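Local coordinates for protein guanine deaminase (Escherichia coli, PDB 6OHB) that catalyses the zinc-dependent hydrolytic deamination of guanine to xanthine and ammonia, the single step of guanine degradation to xanthine, at residues D80-P86 / T137-T143; Q87-A93 / K104-P108; T300-L305 / D327-T332. All coordinates share one frame; numbering follows the deposited sequence.

Interaction 1 of 3, residues D80-P86 / T137-T143; sequences DTHIHYP and TALVFGT. With ZN (zinc ion), chain E.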
loop_
_atom_site.group_PDB
_atom_site.type_symbol
_atom_site.label_atom_id
_atom_site.label_comp_id
_atom_site.label_asym_id
_atom_site.label_seq_id
_atom_site.Cartn_x
_atom_site.Cartn_y
_atom_site.Cartn_z
ATOM N N ASP A 80 -10.794 9.108 -11.502
ATOM C CA ASP A 80 -11.138 7.882 -10.787
ATOM C C ASP A 80 -12.362 7.262 -11.457
ATOM O O ASP A 80 -13.475 7.777 -11.319
ATOM C CB ASP A 80 -11.421 8.203 -9.320
ATOM C CG ASP A 80 -11.422 6.970 -8.431
ATOM O OD1 ASP A 80 -11.708 5.856 -8.927
ATOM O OD2 ASP A 80 -11.141 7.129 -7.224
ATOM N N THR A 81 -12.171 6.131 -12.138
ATOM C CA THR A 81 -13.215 5.611 -13.017
ATOM C C THR A 81 -14.177 4.621 -12.357
ATOM O O THR A 81 -15.081 4.131 -13.043
ATOM C CB THR A 81 -12.594 4.954 -14.255
ATOM O OG1 THR A 81 -11.758 3.857 -13.864
ATOM C CG2 THR A 81 -11.778 5.972 -15.054
ATOM N N HIS A 82 -14.042 4.333 -11.061
ATOM C CA HIS A 82 -15.043 3.520 -10.360
ATOM C C HIS A 82 -14.870 3.722 -8.860
ATOM O O HIS A 82 -13.850 3.316 -8.294
ATOM C CB HIS A 82 -14.931 2.039 -10.728
ATOM C CG HIS A 82 -15.917 1.161 -10.017
ATOM N ND1 HIS A 82 -17.264 1.160 -10.311
ATOM C CD2 HIS A 82 -15.752 0.261 -9.018
ATOM C CE1 HIS A 82 -17.884 0.294 -9.529
ATOM N NE2 HIS A 82 -16.989 -0.266 -8.737
ATOM N N ILE A 83 -15.861 4.338 -8.225
ATOM C CA ILE A 83 -15.828 4.575 -6.788
ATOM C C ILE A 83 -17.267 4.612 -6.286
ATOM O O ILE A 83 -18.166 5.090 -6.983
ATOM C CB ILE A 83 -15.039 5.866 -6.461
ATOM C CG1 ILE A 83 -14.964 6.096 -4.951
ATOM C CG2 ILE A 83 -15.622 7.073 -7.198
ATOM C CD1 ILE A 83 -14.015 7.212 -4.552
ATOM N N HIS A 84 -17.486 4.067 -5.090
ATOM C CA HIS A 84 -18.809 3.989 -4.473
ATOM C C HIS A 84 -18.918 5.094 -3.414
ATOM O O HIS A 84 -18.210 5.064 -2.404
ATOM C CB HIS A 84 -19.047 2.601 -3.861
ATOM C CG HIS A 84 -19.079 1.462 -4.850
ATOM N ND1 HIS A 84 -20.251 0.837 -5.230
ATOM C CD2 HIS A 84 -18.084 0.788 -5.473
ATOM C CE1 HIS A 84 -19.978 -0.144 -6.071
ATOM N NE2 HIS A 84 -18.673 -0.188 -6.242
ATOM N N TYR A 85 -19.787 6.083 -3.663
ATOM C CA TYR A 85 -20.010 7.168 -2.703
ATOM C C TYR A 85 -20.475 6.706 -1.320
ATOM O O TYR A 85 -19.895 7.161 -0.318
ATOM C CB TYR A 85 -20.976 8.186 -3.331
ATOM C CG TYR A 85 -21.984 8.854 -2.409
ATOM C CD1 TYR A 85 -21.577 9.680 -1.361
ATOM C CD2 TYR A 85 -23.352 8.687 -2.613
ATOM C CE1 TYR A 85 -22.500 10.294 -0.531
ATOM C CE2 TYR A 85 -24.284 9.303 -1.789
ATOM C CZ TYR A 85 -23.853 10.103 -0.751
ATOM O OH TYR A 85 -24.781 10.712 0.070
ATOM N N PRO A 86 -21.510 5.848 -1.174
ATOM C CA PRO A 86 -22.028 5.561 0.174
ATOM C C PRO A 86 -21.319 4.420 0.891
ATOM O O PRO A 86 -21.980 3.559 1.483
ATOM C CB PRO A 86 -23.494 5.209 -0.097
ATOM C CG PRO A 86 -23.443 4.512 -1.414
ATOM C CD PRO A 86 -22.339 5.198 -2.211
ATOM N N THR A 137 -12.138 14.346 -11.228
ATOM C CA THR A 137 -13.242 13.770 -11.974
ATOM C C THR A 137 -13.389 12.319 -11.560
ATOM O O THR A 137 -12.400 11.581 -11.516
ATOM C CB THR A 137 -12.999 13.875 -13.479
ATOM O OG1 THR A 137 -13.290 15.211 -13.907
ATOM C CG2 THR A 137 -13.865 12.879 -14.245
ATOM N N ALA A 138 -14.618 11.916 -11.254
ATOM C CA ALA A 138 -14.883 10.551 -10.844
ATOM C C ALA A 138 -16.168 10.060 -11.489
ATOM O O ALA A 138 -17.102 10.829 -11.726
ATOM C CB ALA A 138 -14.982 10.424 -9.315
ATOM N N LEU A 139 -16.192 8.765 -11.780
ATOM C CA LEU A 139 -17.406 8.056 -12.158
ATOM C C LEU A 139 -17.864 7.320 -10.903
ATOM O O LEU A 139 -17.168 6.423 -10.416
ATOM C CB LEU A 139 -17.136 7.109 -13.324
ATOM C CG LEU A 139 -18.185 6.047 -13.645
ATOM C CD1 LEU A 139 -19.537 6.682 -13.944
ATOM C CD2 LEU A 139 -17.713 5.182 -14.807
ATOM N N VAL A 140 -19.009 7.723 -10.361
ATOM C CA VAL A 140 -19.364 7.457 -8.973
ATOM C C VAL A 140 -20.625 6.607 -8.930
ATOM O O VAL A 140 -21.656 6.987 -9.497
ATOM C CB VAL A 140 -19.582 8.762 -8.184
ATOM C CG1 VAL A 140 -19.904 8.443 -6.732
ATOM C CG2 VAL A 140 -18.369 9.673 -8.288
ATOM N N PHE A 141 -20.547 5.468 -8.246
ATOM C CA PHE A 141 -21.755 4.736 -7.894
ATOM C C PHE A 141 -22.512 5.502 -6.819
ATOM O O PHE A 141 -21.935 5.906 -5.804
ATOM C CB PHE A 141 -21.415 3.334 -7.396
ATOM C CG PHE A 141 -21.756 2.242 -8.370
ATOM C CD1 PHE A 141 -21.098 2.156 -9.583
ATOM C CD2 PHE A 141 -22.729 1.303 -8.069
ATOM C CE1 PHE A 141 -21.396 1.154 -10.480
ATOM C CE2 PHE A 141 -23.036 0.296 -8.958
ATOM C CZ PHE A 141 -22.368 0.216 -10.166
ATOM N N GLY A 142 -23.800 5.716 -7.049
ATOM C CA GLY A 142 -24.643 6.338 -6.051
ATOM C C GLY A 142 -25.335 5.370 -5.110
ATOM O O GLY A 142 -24.787 4.333 -4.724
ATOM N N THR A 143 -26.561 5.721 -4.741
ATOM C CA THR A 143 -27.438 4.892 -3.938
ATOM C C THR A 143 -28.519 4.281 -4.819
ATOM O O THR A 143 -28.606 4.542 -6.021
ATOM C CB THR A 143 -28.097 5.745 -2.852
ATOM O OG1 THR A 143 -28.397 7.043 -3.398
ATOM C CG2 THR A 143 -27.178 5.910 -1.664
HETATM ZN ZN ZN E . -17.505 -1.382 -7.148
HETATM O O HOH W 1 -22.545 1.858 -4.283
#

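Interaction 2 of 3, residues Q87-A93 / K104-P108; sequences QSEMVGA and KHTFP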
loop_
_atom_site.group_PDB
_atom_site.type_symbol
_atom_site.label_atom_id
_atom_site.label_comp_id
_atom_site.label_asym_id
_atom_site.label_seq_id
_atom_site.Cartn_x
_atom_site.Cartn_y
_atom_site.Cartn_z
ATOM N N GLN A 87 -19.985 4.384 0.849
ATOM C CA GLN A 87 -19.258 3.256 1.419
ATOM C C GLN A 87 -17.968 3.654 2.125
ATOM O O GLN A 87 -17.165 2.769 2.453
ATOM C CB GLN A 87 -18.937 2.230 0.326
ATOM C CG GLN A 87 -20.139 1.446 -0.173
ATOM C CD GLN A 87 -19.765 0.439 -1.234
ATOM O OE1 GLN A 87 -18.582 0.202 -1.488
ATOM N NE2 GLN A 87 -20.768 -0.171 -1.854
ATOM N N SER A 88 -17.743 4.947 2.375
ATOM C CA SER A 88 -16.470 5.383 2.941
ATOM C C SER A 88 -16.222 4.776 4.321
ATOM O O SER A 88 -15.081 4.447 4.663
ATOM C CB SER A 88 -16.429 6.910 3.014
ATOM O OG SER A 88 -16.555 7.492 1.727
ATOM N N GLU A 89 -17.275 4.606 5.119
ATOM C CA GLU A 89 -17.138 4.148 6.496
ATOM C C GLU A 89 -17.072 2.631 6.633
ATOM O O GLU A 89 -16.861 2.137 7.747
ATOM C CB GLU A 89 -18.294 4.691 7.348
ATOM C CG GLU A 89 -19.660 4.122 6.994
ATOM C CD GLU A 89 -20.417 4.977 5.991
ATOM O OE1 GLU A 89 -19.796 5.460 5.017
ATOM O OE2 GLU A 89 -21.638 5.167 6.179
ATOM N N MET A 90 -17.222 1.889 5.539
ATOM C CA MET A 90 -17.345 0.438 5.611
ATOM C C MET A 90 -16.100 -0.201 6.216
ATOM O O MET A 90 -14.986 -0.023 5.714
ATOM C CB MET A 90 -17.606 -0.131 4.218
ATOM C CG MET A 90 -18.497 -1.362 4.215
ATOM S SD MET A 90 -18.348 -2.339 2.707
ATOM C CE MET A 90 -18.291 -1.057 1.483
ATOM N N VAL A 91 -16.298 -0.956 7.293
ATOM C CA VAL A 91 -15.250 -1.758 7.914
ATOM C C VAL A 91 -15.643 -3.220 7.755
ATOM O O VAL A 91 -16.702 -3.641 8.235
ATOM C CB VAL A 91 -15.055 -1.397 9.394
ATOM C CG1 VAL A 91 -13.982 -2.285 10.025
ATOM C CG2 VAL A 91 -14.702 0.074 9.540
ATOM N N GLY A 92 -14.803 -3.988 7.074
ATOM C CA GLY A 92 -15.080 -5.384 6.811
ATOM C C GLY A 92 -14.275 -6.319 7.693
ATOM O O GLY A 92 -13.183 -5.986 8.145
ATOM N N ALA A 93 -14.835 -7.499 7.944
ATOM C CA ALA A 93 -14.064 -8.557 8.574
ATOM C C ALA A 93 -12.956 -9.024 7.628
ATOM O O ALA A 93 -12.926 -8.684 6.441
ATOM C CB ALA A 93 -14.969 -9.725 8.969
ATOM N N LYS A 104 -22.788 -8.923 3.816
ATOM C CA LYS A 104 -22.473 -8.670 5.219
ATOM C C LYS A 104 -22.106 -7.224 5.523
ATOM O O LYS A 104 -22.404 -6.741 6.620
ATOM C CB LYS A 104 -21.339 -9.586 5.687
ATOM C CG LYS A 104 -21.730 -11.052 5.712
ATOM C CD LYS A 104 -20.843 -11.852 6.643
ATOM C CE LYS A 104 -20.187 -13.012 5.918
ATOM N NZ LYS A 104 -19.228 -13.715 6.810
ATOM N N HIS A 105 -21.464 -6.523 4.594
ATOM C CA HIS A 105 -20.942 -5.190 4.859
ATOM C C HIS A 105 -21.513 -4.143 3.917
ATOM O O HIS A 105 -21.940 -3.075 4.372
ATOM C CB HIS A 105 -19.407 -5.201 4.766
ATOM C CG HIS A 105 -18.754 -6.182 5.689
ATOM N ND1 HIS A 105 -17.947 -7.205 5.238
ATOM C CD2 HIS A 105 -18.787 -6.295 7.038
ATOM C CE1 HIS A 105 -17.514 -7.909 6.268
ATOM N NE2 HIS A 105 -18.007 -7.377 7.372
ATOM N N THR A 106 -21.560 -4.434 2.614
ATOM C CA THR A 106 -21.910 -3.420 1.624
ATOM C C THR A 106 -23.343 -2.929 1.803
ATOM O O THR A 106 -23.586 -1.720 1.917
ATOM C CB THR A 106 -21.716 -3.992 0.219
ATOM O OG1 THR A 106 -20.323 -4.241 -0.008
ATOM C CG2 THR A 106 -22.234 -3.023 -0.834
ATOM N N PHE A 107 -24.308 -3.861 1.838
ATOM C CA PHE A 107 -25.716 -3.463 1.908
ATOM C C PHE A 107 -26.085 -2.790 3.225
ATOM O O PHE A 107 -26.789 -1.766 3.189
ATOM C CB PHE A 107 -26.615 -4.670 1.627
ATOM C CG PHE A 107 -26.430 -5.266 0.262
ATOM C CD1 PHE A 107 -25.949 -4.500 -0.788
ATOM C CD2 PHE A 107 -26.744 -6.593 0.027
ATOM C CE1 PHE A 107 -25.779 -5.050 -2.046
ATOM C CE2 PHE A 107 -26.579 -7.148 -1.228
ATOM C CZ PHE A 107 -26.094 -6.375 -2.266
ATOM N N PRO A 108 -25.701 -3.305 4.405
ATOM C CA PRO A 108 -26.027 -2.563 5.638
ATOM C C PRO A 108 -25.377 -1.193 5.688
ATOM O O PRO A 108 -25.976 -0.244 6.206
ATOM C CB PRO A 108 -25.508 -3.483 6.756
ATOM C CG PRO A 108 -25.401 -4.831 6.135
ATOM C CD PRO A 108 -25.020 -4.578 4.706
#

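Interaction 3 of 3, residues T300-L305 / D327-T332; sequences TSNLYL and DIGAGT. With ZN (zinc ion), chain E.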
loop_
_atom_site.group_PDB
_atom_site.type_symbol
_atom_site.label_atom_id
_atom_site.label_comp_id
_atom_site.label_asym_id
_atom_site.label_seq_id
_atom_site.Cartn_x
_atom_site.Cartn_y
_atom_site.Cartn_z
ATOM N N THR A 300 -6.744 -2.557 -5.933
ATOM C CA THR A 300 -6.768 -2.680 -4.476
ATOM C C THR A 300 -7.882 -3.611 -4.005
ATOM O O THR A 300 -7.640 -4.548 -3.234
ATOM C CB THR A 300 -6.914 -1.296 -3.840
ATOM O OG1 THR A 300 -5.813 -0.472 -4.231
ATOM C CG2 THR A 300 -6.935 -1.401 -2.320
ATOM N N SER A 301 -9.114 -3.363 -4.456
ATOM C CA SER A 301 -10.213 -4.245 -4.086
ATOM C C SER A 301 -10.054 -5.631 -4.705
ATOM O O SER A 301 -10.436 -6.629 -4.084
ATOM C CB SER A 301 -11.555 -3.621 -4.474
ATOM O OG SER A 301 -11.907 -3.945 -5.804
ATOM N N ASN A 302 -9.476 -5.723 -5.909
ATOM C CA ASN A 302 -9.212 -7.041 -6.485
ATOM C C ASN A 302 -8.317 -7.868 -5.567
ATOM O O ASN A 302 -8.496 -9.086 -5.441
ATOM C CB ASN A 302 -8.566 -6.919 -7.866
ATOM C CG ASN A 302 -9.508 -6.359 -8.923
ATOM O OD1 ASN A 302 -10.708 -6.185 -8.695
ATOM N ND2 ASN A 302 -8.959 -6.074 -10.094
ATOM N N LEU A 303 -7.348 -7.224 -4.916
ATOM C CA LEU A 303 -6.446 -7.967 -4.043
ATOM C C LEU A 303 -7.077 -8.257 -2.681
ATOM O O LEU A 303 -6.951 -9.374 -2.166
ATOM C CB LEU A 303 -5.131 -7.208 -3.879
ATOM C CG LEU A 303 -4.175 -7.253 -5.070
ATOM C CD1 LEU A 303 -2.927 -6.431 -4.786
ATOM C CD2 LEU A 303 -3.810 -8.688 -5.403
ATOM N N TYR A 304 -7.766 -7.275 -2.084
ATOM C CA TYR A 304 -8.366 -7.493 -0.767
ATOM C C TYR A 304 -9.395 -8.619 -0.789
ATOM O O TYR A 304 -9.513 -9.379 0.178
ATOM C CB TYR A 304 -9.024 -6.210 -0.251
ATOM C CG TYR A 304 -8.095 -5.246 0.457
ATOM C CD1 TYR A 304 -7.358 -5.641 1.569
ATOM C CD2 TYR A 304 -7.974 -3.932 0.026
ATOM C CE1 TYR A 304 -6.512 -4.752 2.221
ATOM C CE2 TYR A 304 -7.136 -3.037 0.671
ATOM C CZ TYR A 304 -6.408 -3.448 1.762
ATOM O OH TYR A 304 -5.579 -2.543 2.388
ATOM N N LEU A 305 -10.171 -8.718 -1.867
ATOM C CA LEU A 305 -11.239 -9.705 -1.992
ATOM C C LEU A 305 -10.788 -11.009 -2.640
ATOM O O LEU A 305 -11.628 -11.881 -2.884
ATOM C CB LEU A 305 -12.413 -9.115 -2.781
ATOM C CG LEU A 305 -13.409 -8.172 -2.087
ATOM C CD1 LEU A 305 -14.351 -8.954 -1.196
ATOM C CD2 LEU A 305 -12.747 -7.055 -1.292
ATOM N N ASP A 327 -12.514 1.480 -6.213
ATOM C CA ASP A 327 -13.624 0.781 -5.519
ATOM C C ASP A 327 -13.610 1.113 -4.041
ATOM O O ASP A 327 -13.620 0.226 -3.190
ATOM C CB ASP A 327 -13.707 -0.747 -5.763
ATOM C CG ASP A 327 -15.193 -1.185 -6.067
ATOM O OD1 ASP A 327 -16.065 -0.392 -5.851
ATOM O OD2 ASP A 327 -15.640 -2.249 -6.475
ATOM N N ILE A 328 -13.554 2.419 -3.743
ATOM C CA ILE A 328 -13.670 2.836 -2.351
ATOM C C ILE A 328 -14.919 2.203 -1.775
ATOM O O ILE A 328 -15.936 2.075 -2.462
ATOM C CB ILE A 328 -13.659 4.370 -2.215
ATOM C CG1 ILE A 328 -12.224 4.866 -2.079
ATOM C CG2 ILE A 328 -14.494 4.840 -1.032
ATOM C CD1 ILE A 328 -11.629 4.500 -0.720
ATOM N N GLY A 329 -14.834 1.792 -0.512
ATOM C CA GLY A 329 -15.682 0.758 0.036
ATOM C C GLY A 329 -14.830 -0.482 0.240
ATOM O O GLY A 329 -14.253 -0.679 1.316
ATOM N N ALA A 330 -14.733 -1.322 -0.797
ATOM C CA ALA A 330 -13.857 -2.487 -0.728
ATOM C C ALA A 330 -12.399 -2.059 -0.770
ATOM O O ALA A 330 -11.550 -2.644 -0.087
ATOM C CB ALA A 330 -14.169 -3.464 -1.862
ATOM N N GLY A 331 -12.085 -1.051 -1.582
ATOM C CA GLY A 331 -10.779 -0.438 -1.507
ATOM C C GLY A 331 -10.645 0.423 -0.266
ATOM O O GLY A 331 -11.626 0.862 0.338
ATOM N N THR A 332 -9.396 0.655 0.131
ATOM C CA THR A 332 -9.104 1.332 1.386
ATOM C C THR A 332 -8.578 2.751 1.209
ATOM O O THR A 332 -8.336 3.429 2.212
ATOM C CB THR A 332 -8.119 0.507 2.227
ATOM O OG1 THR A 332 -7.026 0.064 1.415
ATOM C CG2 THR A 332 -8.823 -0.702 2.840
HETATM ZN ZN ZN E . -17.505 -1.382 -7.148
#

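Interaction 1 of 3, residues D80-P86 / T137-T143
F141 lies beside the two histidines, H82 and H84, that carry the zinc ion. H82 turns an edge toward the phenylalanine face in an offset edge-to-face pair, the planes meeting at 76° and H82 CE1 lying 3.7 Å from F141 CD1. The H84 ring is inclined to F141 and brings its CE1 over one face. The two histidines reach the metal by different torsions: CG of H82 stands anti to its backbone N (chi1 179°), whereas CG of H84 is anti to the carbonyl carbon (chi1 -64°). Both use NE2, at 2.0 Å from zinc for H82 and 1.9 Å for H84. This leaves each ND1 as a donor: that of H82 is bonded to H235, which fixes the ring's rotation, and that of H84 gives its hydrogen in the ring plane to a water 2.7 Å away.

H82-I83-H84 is the HxH motif ending the first strand of the amidohydrolase TIM barrel, and 137-141 is the parallel second strand. Five backbone bonds join the segments, from D80 N to Y85 N, across a beta bulge between D80 and I83 that shifts the register by one.

I83 faces away from the metal, toward the helices packed around the barrel. Its CG2 sits between the backbone N and the carbonyl carbon, where it meets V140 CG2 at 3.9 Å and also A138 CB. Beta-branched or small, these apolar residues suit that buried side, where I83 and V140 also touch F126 of helix 116-132. Y85 CB rests on V140 CG1 (3.6 Å), and the Y85 hydroxyl is bonded to A119 O.

Interaction 2 of 3, residues Q87-A93 / K104-P108
The imidazole of H105 is sandwiched: G92 CA lies over the centre of one face and K104 CB over the centre of the other. G92 makes a CH-pi contact, its CA 3.5 Å from the ring centroid and only 10° off the normal, an approach for which a residue without a side chain is well suited. V91 O and A93 N come to the ring obliquely, the carbonyl oxygen being 3.6 Å from H105 CD2.

M90 crosses H105 at about a right angle and sets its SD 3.7 Å from H105 CB. A bend at the last torsion (chi3 -41°) carries the methyl away from the histidine and toward G329 CA, while M90 SD lies 3.9 Å from T106 OG1. Flexible and polarisable, methionine can follow the uneven surface of the helix here. T106 has CG2 anti to its own backbone N, which aims that methyl at the amide of Q87; Q87 NE2 is 3.4 Å from it. The amide nitrogen has its polar partner elsewhere, in the carboxylate of E110.

A type I beta turn from Q87 to M90, closed by the bond from M90 N to Q87 O, sends Q87 and M90 toward the helix and offers S88 O to R402 of the second subunit, which bonds to it. The helix itself is irregular, with a wider pi-type turn at 104-106 and a kink at P108, which lacks an N-H.

Loops that follow the C-terminal ends of the strands form the active-site mouth of a TIM barrel, as this one does after the first strand. In this enzyme Q87, on the loop, and R209, close to T106, are probably substrate-binding residues.

Interaction 3 of 3, residues T300-L305 / D327-T332
The zinc site of the amidohydrolase barrel includes an aspartate just beyond the eighth strand, here D327, and S301 of the short helix 299-304 packs alongside its CB. As modelled, both oxygens of D327 bind the zinc ion, OD1 and OD2 each at 2.2 Å, though OD1 sits implausibly close to H84 and the two-oxygen grip is doubtful in detail; H82, H84 and H237 complete the set of ligands. S301 meets the aliphatic part of the aspartate: its OG is 3.7 Å from D327 CB. At that point serine is small enough to fit between two neighbours, for S301 CB also touches A330 CB at 3.7 Å. D327 OD2 also makes a weak hydrogen bond with H276.

After the aspartate the chain curls back on itself, G331 N bonding to D327 O. G329 takes a backbone conformation (phi 108°, psi -88°) in which a CB would run into the preceding carbonyl oxygen, a strain that glycine avoids. A330 then puts its methyl against the helix, where L305 CD2 lies 3.9 Å from A330 CB; W101 of helix 98-111 covers both residues.

Farther along, T332 crosses Y304 at about a right angle. OG1 of T332, set between the backbone N and the carbonyl carbon (chi1 47°), reaches the edge of the tyrosine ring near its plane and joins Y304 OH in a hydrogen bond of 3.1 Å. T300 CG2 touches G331 CA at 4.0 Å.

S301 thus gives D327 van der Waals support without a hydrogen bond, and the carboxylate oxygens are engaged instead by zinc and, weakly, by H276. The Y304 hydroxyl, shared by T332 and N341 of the second subunit, links the loop to the dimer partner.

In the fold
Interaction 2 is nested within interaction 1, 87-108 falling between its two segments with Q87 directly after P86; interaction 3 comes later. Their centres are about 16 Å (1 and 2), 13 Å (1 and 3) and 11 Å (2 and 3) apart. Strand 73-84 leads from the first contact into the loop of the second and on to helix 98-111. The 327-332 loop meets both: D327 N probably bonds to H82 O, and G329 CA packs against Q87 OE1. Interactions 1 and 3 thus bring histidines and aspartate from opposite ends of the barrel sequence to one zinc ion, while interactions 2 and 3 also reach the second subunit, placing the active-site mouth near the dimer interface.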